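Local atomic coordinates of protein NRD1 (Saccharomyces cerevisiae, PDB entry 3CLJ), a protein that belongs to the Nrd1-Nab3-Sen1 termination complex, which interacts with the phosphorylated C-terminal domain of RNA polymerase II, probably through this CTD-interacting domain. Residues Thr9-Phe13 and Arg24-Leu28; His35-Glu39 and Pro87-Ala93; Arg121-Asp125 and Leu138-Lys144. One frame throughout, in Å; residues are numbered along the deposited sequence. Where two conformers were deposited one is given.

From the N terminus, interaction 1 (9-13 with 24-28) comes first and closes a short loop, bringing helix 3-11 against helix 22-34. Interaction 2 (35-39 with 87-93) then spans 47 residues, which include helix 58-77, and joins the turn before helix 39-52 to the start of helix 90-111. Interaction 3 (121-125 with 138-144) closes another short loop near the C terminus, folding the chain after helix 114-130 back onto that helix. The three follow in series, with no nesting or crossing. Interaction 3 lies across the chain's centre from both others, their centres 25 and 27 Å away, so the contacts tie together separate parts of one all-helical CID domain.

Interaction 1 of 3, residues Thr9-Phe13 and Arg24-Leu28; sequences TLESF and RIKKL
Phe13 lays its ring, chi1 near -85°, against Arg24, Ile25 and Leu28, one turn of helix 22-34: its CZ is 3.6 Å from CG1 of Ile25, which meets the ring edge, and 3.7 Å from CB of Arg24, while CE1 lies 3.7 Å from CD1 of Leu28. Segment 24-28 is helical throughout; Thr9-Glu11 are helical, and Phe13 N bonds to Leu10 O at 3.1 Å. The closest CA pairs are Thr9-Arg24 (7.4 Å) and Leu10-Leu28 (7.5 Å). This is the packing of the first two helices of the CID, an all-helical fold, and Leu10 and Ile25 continue inward onto Ile64 of helix 58-77. Leu28 (m, t) also brings CD1 to 3.9 Å from Leu10 CD1, and its CD2 lies 3.6 Å from Thr9 CG2. On the outer side, extended Lys27 donates from NZ to Thr9 OG1 at 2.9 Å; both atoms also bond to Asn5. Ser12, chi1 p, donates from OG to Thr9 O at 2.6 Å, and Arg24 NH1 comes within 3.0 Å of that OG.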
# COMPACT_ATOMS: atom_id res chain seq x y z
N THR A 9 10.76 -7.50 -9.19
CA THR A 9 9.37 -7.92 -9.21
C THR A 9 8.41 -6.71 -9.01
O THR A 9 7.40 -6.57 -9.74
CB THR A 9 9.10 -9.01 -8.15
OG1 THR A 9 9.92 -10.16 -8.46
CG2 THR A 9 7.63 -9.42 -8.11
N LEU A 10 8.78 -5.83 -8.07
CA LEU A 10 8.10 -4.56 -7.95
C LEU A 10 8.16 -3.70 -9.25
O LEU A 10 7.09 -3.29 -9.77
CB LEU A 10 8.53 -3.78 -6.69
CG LEU A 10 7.73 -2.48 -6.50
CD1 LEU A 10 6.22 -2.61 -6.14
CD2 LEU A 10 8.41 -1.71 -5.51
N GLU A 11 9.36 -3.41 -9.76
CA GLU A 11 9.49 -2.72 -11.02
C GLU A 11 8.64 -3.32 -12.16
O GLU A 11 8.17 -2.56 -13.03
CB GLU A 11 10.99 -2.59 -11.46
CG GLU A 11 11.84 -1.65 -10.60
CD GLU A 11 13.33 -1.86 -10.71
OE1 GLU A 11 13.81 -2.89 -11.25
OE2 GLU A 11 14.06 -0.96 -10.23
N SER A 12 8.48 -4.65 -12.22
CA SER A 12 7.74 -5.28 -13.31
C SER A 12 6.23 -4.92 -13.38
O SER A 12 5.58 -5.20 -14.38
CB SER A 12 7.92 -6.81 -13.32
OG SER A 12 7.26 -7.39 -12.20
N PHE A 13 5.68 -4.31 -12.33
CA PHE A 13 4.27 -3.88 -12.30
C PHE A 13 3.97 -2.84 -13.37
O PHE A 13 2.81 -2.65 -13.78
CB PHE A 13 3.86 -3.38 -10.92
CG PHE A 13 3.43 -4.49 -9.96
CD1 PHE A 13 4.40 -5.34 -9.35
CD2 PHE A 13 2.07 -4.67 -9.63
CE1 PHE A 13 4.05 -6.33 -8.48
CE2 PHE A 13 1.67 -5.71 -8.72
CZ PHE A 13 2.67 -6.55 -8.14
N ARG A 24 1.58 -11.80 -8.31
CA ARG A 24 2.77 -11.01 -8.06
C ARG A 24 2.72 -10.25 -6.71
O ARG A 24 3.74 -10.09 -6.05
CB ARG A 24 3.03 -10.06 -9.25
CG ARG A 24 4.45 -9.86 -9.55
CD ARG A 24 4.67 -9.12 -10.86
NE ARG A 24 4.48 -10.02 -11.98
CZ ARG A 24 4.52 -9.66 -13.27
NH1 ARG A 24 4.80 -8.41 -13.65
NH2 ARG A 24 4.28 -10.57 -14.16
N ILE A 25 1.56 -9.76 -6.31
CA ILE A 25 1.41 -9.10 -5.04
C ILE A 25 1.63 -10.10 -3.90
O ILE A 25 2.30 -9.79 -2.91
CB ILE A 25 -0.01 -8.35 -4.94
CG1 ILE A 25 -0.09 -7.17 -5.99
CG2 ILE A 25 -0.27 -7.81 -3.52
CD1 ILE A 25 -1.53 -6.43 -6.14
N LYS A 26 1.04 -11.29 -4.03
CA LYS A 26 1.28 -12.35 -3.07
C LYS A 26 2.82 -12.58 -2.95
O LYS A 26 3.36 -12.71 -1.84
CB LYS A 26 0.55 -13.61 -3.50
CG LYS A 26 0.67 -14.71 -2.52
CD LYS A 26 0.06 -15.99 -3.02
CE LYS A 26 0.58 -17.13 -2.14
NZ LYS A 26 -0.44 -18.20 -1.97
N LYS A 27 3.52 -12.59 -4.08
CA LYS A 27 4.99 -12.82 -4.11
C LYS A 27 5.72 -11.75 -3.27
O LYS A 27 6.53 -12.04 -2.41
CB LYS A 27 5.49 -12.75 -5.56
CG LYS A 27 6.69 -13.57 -5.86
CD LYS A 27 7.51 -12.99 -7.00
CE LYS A 27 8.87 -13.72 -7.14
NZ LYS A 27 9.58 -13.02 -8.22
N LEU A 28 5.38 -10.49 -3.51
CA LEU A 28 5.89 -9.40 -2.71
C LEU A 28 5.56 -9.53 -1.24
O LEU A 28 6.37 -9.18 -0.37
CB LEU A 28 5.40 -8.04 -3.27
CG LEU A 28 5.79 -7.61 -4.68
CD1 LEU A 28 5.18 -6.18 -4.98
CD2 LEU A 28 7.33 -7.63 -4.96

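Interaction 2 of 3, residues His35-Glu39 and Pro87-Ala93; sequences HIDIE and PGTCAHA
Glu39, Gly88 and Ile36 bury the most surface where, in the all-helical CID, the turn leading into helix 39-52 meets the start of helix 90-111 beside helix 58-77, whose Tyr72 touches Ile36, Glu39 and Ala93. The CA atoms of Asp37 and Gly88 approach to 4.0 Å. Gly88 has left-handed phi/psi of 86/18°, where a CB would jam against the preceding carbonyl and crowd Asp37 O; its CA makes a CA-H...O contact with Ile36 O (3.4 Å). Ile36 (m, t) points toward the other segment, with CD1 3.6 Å from Cys90 SG and CG2 3.9 Å from Thr89 CA. Thr89 N-caps helix 90-111, its OG1 accepting from His92 N at 3.3 Å and also bonding to Lys86. Glu39, chi1 and chi2 both p, reaches across: OE1 accepts from Gly88 N at 2.8 Å and from His92 ND1 at 2.6 Å, while OE2 lies 3.5 Å from Ala93 CB. A single carboxylate oxygen gathers a backbone amide and an imidazole N-H, so ND1 of His92 carries a proton.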
# COMPACT_ATOMS: atom_id res chain seq x y z
N HIS A 35 11.12 -11.19 5.58
CA HIS A 35 12.26 -10.31 5.73
C HIS A 35 11.80 -9.04 6.46
O HIS A 35 12.06 -7.92 6.01
CB HIS A 35 12.89 -10.00 4.35
CG HIS A 35 13.38 -11.22 3.60
ND1 HIS A 35 14.64 -11.75 3.78
CD2 HIS A 35 12.77 -12.00 2.68
CE1 HIS A 35 14.78 -12.82 3.01
NE2 HIS A 35 13.66 -12.99 2.33
N ILE A 36 11.12 -9.23 7.59
CA ILE A 36 10.68 -8.10 8.42
C ILE A 36 11.90 -7.27 8.91
O ILE A 36 11.79 -6.05 9.09
CB ILE A 36 9.77 -8.57 9.60
CG1 ILE A 36 8.38 -8.96 9.08
CG2 ILE A 36 9.62 -7.50 10.70
CD1 ILE A 36 7.71 -10.05 9.91
N ASP A 37 13.04 -7.93 9.11
CA ASP A 37 14.27 -7.24 9.56
C ASP A 37 14.69 -6.06 8.64
O ASP A 37 15.09 -5.02 9.13
CB ASP A 37 15.43 -8.23 9.89
CG ASP A 37 16.06 -8.91 8.64
OD1 ASP A 37 15.38 -9.40 7.71
OD2 ASP A 37 17.30 -8.99 8.62
N ILE A 38 14.53 -6.23 7.32
CA ILE A 38 14.78 -5.15 6.36
C ILE A 38 13.48 -4.45 5.87
O ILE A 38 13.46 -3.86 4.78
CB ILE A 38 15.69 -5.62 5.17
CG1 ILE A 38 15.07 -6.85 4.50
CG2 ILE A 38 17.21 -5.82 5.65
CD1 ILE A 38 15.39 -6.96 3.04
N GLU A 39 12.42 -4.46 6.69
CA GLU A 39 11.16 -3.82 6.31
C GLU A 39 11.37 -2.36 5.91
O GLU A 39 10.60 -1.81 5.12
CB GLU A 39 10.12 -3.86 7.45
CG GLU A 39 10.57 -3.26 8.78
CD GLU A 39 10.50 -1.73 8.86
OE1 GLU A 39 11.08 -1.14 9.82
OE2 GLU A 39 9.86 -1.13 7.98
N PRO A 87 13.16 0.29 13.71
CA PRO A 87 13.31 -0.29 12.37
C PRO A 87 13.51 -1.80 12.42
O PRO A 87 14.15 -2.30 13.34
CB PRO A 87 14.55 0.44 11.83
CG PRO A 87 14.46 1.81 12.47
CD PRO A 87 13.93 1.54 13.86
N GLY A 88 12.94 -2.51 11.45
CA GLY A 88 12.97 -3.98 11.46
C GLY A 88 11.85 -4.62 12.27
O GLY A 88 11.96 -5.78 12.66
N THR A 89 10.79 -3.87 12.56
CA THR A 89 9.54 -4.44 13.10
C THR A 89 8.32 -4.11 12.20
O THR A 89 8.32 -3.11 11.46
CB THR A 89 9.23 -4.00 14.58
OG1 THR A 89 8.90 -2.61 14.64
CG2 THR A 89 10.39 -4.32 15.53
N CYS A 90 7.28 -4.96 12.28
CA CYS A 90 5.98 -4.69 11.67
C CYS A 90 5.32 -3.41 12.18
O CYS A 90 4.62 -2.75 11.43
CB CYS A 90 5.01 -5.87 11.89
SG CYS A 90 5.53 -7.45 11.22
N ALA A 91 5.50 -3.09 13.45
CA ALA A 91 4.91 -1.89 14.03
C ALA A 91 5.47 -0.62 13.35
O ALA A 91 4.71 0.28 13.01
CB ALA A 91 5.15 -1.86 15.53
N HIS A 92 6.78 -0.59 13.15
CA HIS A 92 7.46 0.53 12.50
C HIS A 92 7.00 0.65 11.03
O HIS A 92 6.66 1.74 10.56
CB HIS A 92 8.98 0.33 12.61
CG HIS A 92 9.78 1.41 11.96
ND1 HIS A 92 10.45 1.22 10.76
CD2 HIS A 92 10.01 2.69 12.32
CE1 HIS A 92 11.05 2.35 10.42
NE2 HIS A 92 10.81 3.25 11.36
N ALA A 93 6.99 -0.49 10.33
CA ALA A 93 6.53 -0.54 8.94
C ALA A 93 5.16 0.10 8.80
O ALA A 93 4.96 0.94 7.91
CB ALA A 93 6.52 -1.99 8.43

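Interaction 3 of 3, residues Arg121-Asp125 and Leu138-Lys144; sequences RMLLD and LNAIRSK
Electrostatic contacts dominate the outer part of this interface. Arg142, with chi1 t and chi3 t, stretches over the helical segment 121-125 and forms a two-pronged salt bridge with Asp125: NH2 donates to OD2 at 3.0 Å, whereas the bond from NE to OD1 at 2.9 Å is weak, its N-H...acceptor angle being 120°. Asp125, chi1 m, also has a long, weak ion pair with Arg129. In the conformer given, the side chain of Arg121 (t, m) folds over that of Arg142, each guanidinium having NE of the other over one face; Arg121 NE lies 3.3 Å from both NE and NH2 of Arg142, a close approach of like charges beside the Asp125 carboxylate. Arg121 NH1 reaches to 2.8 Å from the backbone O of Arg142.

Apolar contacts lie further inward. Leu124 (m, t) points toward segment 138-144 with CD2 4.0 Å from Leu138 CD1, and CD1 4.4 Å from Ile141 CG2 and 3.7 Å from Arg142 CA. Leu124 also touches Leu105 of helix 90-111, and Ile141 touches Ile109.

Hydrogen bonds within the segment shape the returning chain. Arg142 N bonds to Leu138 O (2.9 Å), and a type I turn from Ala140 to Ser143 has Ser143 N on Ala140 O at 3.0 Å; Ser143 OG donates to the same oxygen at 2.7 Å. Ser143 takes the N-cap position of helix 144-149. The closest CA atoms, those of Arg121 and Arg142, are 5.7 Å apart. The arrangement is that of a C-terminal segment folded back on helix 114-130 and helix 90-111 in the all-helical CID fold.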
# COMPACT_ATOMS: atom_id res chain seq x y z
N ARG A 121 -12.13 3.70 -2.67
CA ARG A 121 -13.18 3.82 -1.64
C ARG A 121 -13.45 2.50 -0.89
O ARG A 121 -13.46 2.49 0.34
CB ARG A 121 -14.42 4.44 -2.28
CG ARG A 121 -15.30 5.29 -1.36
CD ARG A 121 -16.17 4.47 -0.38
NE ARG A 121 -17.54 4.95 -0.29
CZ ARG A 121 -17.96 6.20 -0.49
NH1 ARG A 121 -17.11 7.17 -0.79
NH2 ARG A 121 -19.24 6.49 -0.40
N MET A 122 -13.61 1.38 -1.62
CA MET A 122 -13.83 0.09 -0.93
C MET A 122 -12.68 -0.39 -0.13
O MET A 122 -12.82 -0.93 0.97
CB MET A 122 -14.21 -1.07 -1.88
CG MET A 122 -14.36 -2.43 -1.07
SD MET A 122 -15.79 -2.51 0.08
CE MET A 122 -14.98 -2.95 1.61
N LEU A 123 -11.50 -0.17 -0.67
CA LEU A 123 -10.30 -0.44 0.05
C LEU A 123 -10.20 0.39 1.35
O LEU A 123 -9.79 -0.14 2.41
CB LEU A 123 -9.12 -0.16 -0.91
CG LEU A 123 -7.77 -0.79 -0.69
CD1 LEU A 123 -7.82 -2.33 -0.73
CD2 LEU A 123 -6.69 -0.15 -1.64
N LEU A 124 -10.54 1.70 1.27
CA LEU A 124 -10.69 2.51 2.51
C LEU A 124 -11.64 1.87 3.52
O LEU A 124 -11.42 1.95 4.75
CB LEU A 124 -11.16 3.96 2.19
CG LEU A 124 -10.00 4.75 1.51
CD1 LEU A 124 -10.44 6.11 0.95
CD2 LEU A 124 -8.81 4.90 2.54
N ASP A 125 -12.71 1.25 3.01
CA ASP A 125 -13.69 0.61 3.91
C ASP A 125 -13.14 -0.62 4.61
O ASP A 125 -13.36 -0.83 5.81
CB ASP A 125 -14.98 0.30 3.14
CG ASP A 125 -15.79 1.56 2.83
OD1 ASP A 125 -15.49 2.62 3.45
OD2 ASP A 125 -16.73 1.51 1.99
N LEU A 138 -9.40 9.27 7.79
CA LEU A 138 -9.45 8.95 6.38
C LEU A 138 -10.88 9.16 5.82
O LEU A 138 -11.08 8.98 4.61
CB LEU A 138 -9.03 7.45 6.12
CG LEU A 138 -7.51 7.20 6.44
CD1 LEU A 138 -7.08 5.81 5.98
CD2 LEU A 138 -6.55 8.25 5.81
N ASN A 139 -11.83 9.53 6.68
CA ASN A 139 -13.21 9.60 6.27
C ASN A 139 -13.53 10.77 5.28
O ASN A 139 -14.50 10.68 4.53
CB ASN A 139 -14.09 9.62 7.51
CG ASN A 139 -15.59 9.66 7.20
OD1 ASN A 139 -16.29 10.60 7.59
ND2 ASN A 139 -16.10 8.60 6.59
N ALA A 140 -12.78 11.85 5.34
CA ALA A 140 -12.92 12.99 4.41
C ALA A 140 -12.31 12.60 3.03
O ALA A 140 -12.97 12.79 2.02
CB ALA A 140 -12.29 14.26 4.97
N ILE A 141 -11.14 11.97 3.04
CA ILE A 141 -10.49 11.45 1.84
C ILE A 141 -11.39 10.44 1.13
O ILE A 141 -11.49 10.43 -0.09
CB ILE A 141 -9.11 10.85 2.17
CG1 ILE A 141 -8.15 11.95 2.59
CG2 ILE A 141 -8.53 10.04 1.00
CD1 ILE A 141 -6.88 11.40 3.30
N ARG A 142 -12.09 9.63 1.92
CA ARG A 142 -13.02 8.67 1.41
C ARG A 142 -14.20 9.29 0.62
O ARG A 142 -14.78 8.64 -0.24
CB ARG A 142 -13.52 7.81 2.58
CG ARG A 142 -14.27 6.56 2.21
CD ARG A 142 -15.55 6.51 2.97
NE ARG A 142 -16.32 5.29 2.72
CZ ARG A 142 -17.62 5.12 3.03
NH1 ARG A 142 -18.33 6.10 3.60
NH2 ARG A 142 -18.22 3.95 2.78
N SER A 143 -14.60 10.52 0.91
CA SER A 143 -15.81 11.05 0.22
C SER A 143 -15.61 11.32 -1.31
O SER A 143 -14.49 11.65 -1.76
CB SER A 143 -16.39 12.26 0.96
OG SER A 143 -15.45 13.28 0.97
N LYS A 144 -16.68 11.07 -2.07
CA LYS A 144 -16.81 11.32 -3.55
C LYS A 144 -16.63 12.81 -3.91
O LYS A 144 -16.23 13.16 -5.04
CB LYS A 144 -18.21 10.90 -4.09
CG LYS A 144 -18.35 9.44 -4.43
CD LYS A 144 -19.71 9.20 -5.11
CE LYS A 144 -19.62 7.99 -6.08
NZ LYS A 144 -20.87 7.66 -6.84